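Local coordinates for ForH (Streptomyces kaniharaensis, PDB 6NKO), which is probably a PurH-like enzyme acting where formycin A biosynthesis meets de novo purine biosynthesis, its exact activity not being established, at residues A[180-183]-A[184-188]. Numbering follows the deposited sequence.
Sequences SAVP and VERRL
Arg-187 reaches back from the first turn of helix 184-212 to the loop that leads into it, its NE donating to Val-182 O at 2.8 Å with an N-H...O angle of 156°. The acceptor lies at the guanidinium edge, in the plane of the group, whereas NE stands well out of the Val-182 carbonyl plane. With CG beside its backbone N (chi1 -76°) and the chain extended from CG to NE, the arm runs past Pro-183 O, from which CD is 3.3 Å away. That oxygen accepts from Arg-187 N at 3.1 Å, the first i to i+4 bond of the helix. The terminal nitrogens continue the grip, NH2 on Pro-179 O and NH1 on Phe-153 O. With an alanine here, all three side-chain bonds go, which is likely to leave the three carbonyls without this donor and the loop freer to move. Val-182 crosses the arm at about a right angle, its CG1 lying 4.0 Å from Arg-186 CG; both Val-182 and Arg-187 touch Ile-157. Arg-186 sets CB against Pro-183 CG at 4.0 Å, then bends at chi2 and forms a salt bridge with Asp-167. At the CB-CG side of the pyrrolidine, the bent Glu-185 brings OE2 to 3.6 Å from Pro-183 CB. This is the N-terminus of a long C-terminal helix, with proline at the N-cap and an arginine bonded back to the preceding loop, beside edge strand 157-159 of the parallel sheet.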
loop_
_atom_site.group_PDB
_atom_site.type_symbol
_atom_site.label_atom_id
_atom_site.label_comp_id
_atom_site.label_asym_id
_atom_site.label_seq_id
_atom_site.Cartn_x
_atom_site.Cartn_y
_atom_site.Cartn_z
ATOM N N SER A 180 -8.340 -13.036 -9.476
ATOM C CA SER A 180 -8.580 -14.407 -9.044
ATOM C C SER A 180 -7.385 -15.316 -9.302
ATOM O O SER A 180 -7.301 -16.390 -8.696
ATOM C CB SER A 180 -9.819 -14.971 -9.740
ATOM O OG SER A 180 -9.906 -14.510 -11.077
ATOM N N ALA A 181 -6.460 -14.913 -10.177
ATOM C CA ALA A 181 -5.271 -15.713 -10.447
ATOM C C ALA A 181 -4.354 -15.844 -9.235
ATOM O O ALA A 181 -3.450 -16.686 -9.259
ATOM C CB ALA A 181 -4.493 -15.119 -11.622
ATOM N N VAL A 182 -4.551 -15.038 -8.195
ATOM C CA VAL A 182 -3.838 -15.192 -6.929
ATOM C C VAL A 182 -4.772 -15.920 -5.966
ATOM O O VAL A 182 -5.772 -15.329 -5.526
ATOM C CB VAL A 182 -3.390 -13.841 -6.355
ATOM C CG1 VAL A 182 -2.513 -14.057 -5.130
ATOM C CG2 VAL A 182 -2.653 -13.027 -7.408
ATOM N N PRO A 183 -4.495 -17.172 -5.610
ATOM C CA PRO A 183 -5.477 -17.970 -4.867
ATOM C C PRO A 183 -5.671 -17.470 -3.442
ATOM O O PRO A 183 -4.913 -16.655 -2.914
ATOM C CB PRO A 183 -4.878 -19.379 -4.885
ATOM C CG PRO A 183 -3.415 -19.169 -5.083
ATOM C CD PRO A 183 -3.282 -17.941 -5.938
ATOM N N VAL A 184 -6.732 -17.992 -2.822
ATOM C CA VAL A 184 -7.046 -17.659 -1.436
ATOM C C VAL A 184 -5.885 -18.028 -0.520
ATOM O O VAL A 184 -5.545 -17.285 0.409
ATOM C CB VAL A 184 -8.348 -18.364 -1.009
ATOM C CG1 VAL A 184 -8.605 -18.175 0.477
ATOM C CG2 VAL A 184 -9.523 -17.855 -1.832
ATOM N N GLU A 185 -5.253 -19.176 -0.778
ATOM C CA GLU A 185 -4.191 -19.664 0.097
ATOM C C GLU A 185 -2.990 -18.726 0.095
ATOM O O GLU A 185 -2.379 -18.486 1.142
ATOM C CB GLU A 185 -3.779 -21.074 -0.330
ATOM C CG GLU A 185 -4.956 -22.014 -0.595
ATOM C CD GLU A 185 -5.422 -21.988 -2.043
ATOM O OE1 GLU A 185 -6.552 -21.518 -2.298
ATOM O OE2 GLU A 185 -4.661 -22.439 -2.926
ATOM N N ARG A 186 -2.634 -18.185 -1.074
ATOM C CA ARG A 186 -1.514 -17.253 -1.140
ATOM C C ARG A 186 -1.873 -15.907 -0.521
ATOM O O ARG A 186 -1.004 -15.238 0.051
ATOM C CB ARG A 186 -1.062 -17.080 -2.591
ATOM C CG ARG A 186 0.072 -16.083 -2.794
ATOM C CD ARG A 186 1.397 -16.617 -2.264
ATOM N NE ARG A 186 2.508 -15.720 -2.573
ATOM C CZ ARG A 186 3.536 -15.489 -1.760
ATOM N NH1 ARG A 186 3.602 -16.092 -0.582
ATOM N NH2 ARG A 186 4.499 -14.653 -2.129
ATOM N N ARG A 187 -3.143 -15.506 -0.607
ATOM C CA ARG A 187 -3.552 -14.216 -0.062
ATOM C C ARG A 187 -3.474 -14.203 1.461
ATOM O O ARG A 187 -3.049 -13.206 2.058
ATOM C CB ARG A 187 -4.966 -13.877 -0.537
ATOM C CG ARG A 187 -5.032 -13.413 -1.984
ATOM C CD ARG A 187 -6.395 -13.677 -2.606
ATOM N NE ARG A 187 -6.476 -13.147 -3.964
ATOM C CZ ARG A 187 -6.748 -11.879 -4.259
ATOM N NH1 ARG A 187 -6.974 -11.004 -3.287
ATOM N NH2 ARG A 187 -6.797 -11.484 -5.524
ATOM N N LEU A 188 -3.873 -15.301 2.108
ATOM C CA LEU A 188 -3.818 -15.353 3.566
ATOM C C LEU A 188 -2.378 -15.355 4.065
ATOM O O LEU A 188 -2.070 -14.735 5.090
ATOM C CB LEU A 188 -4.572 -16.582 4.077
ATOM C CG LEU A 188 -4.241 -17.087 5.484
ATOM C CD1 LEU A 188 -4.711 -16.102 6.548
ATOM C CD2 LEU A 188 -4.859 -18.456 5.711
#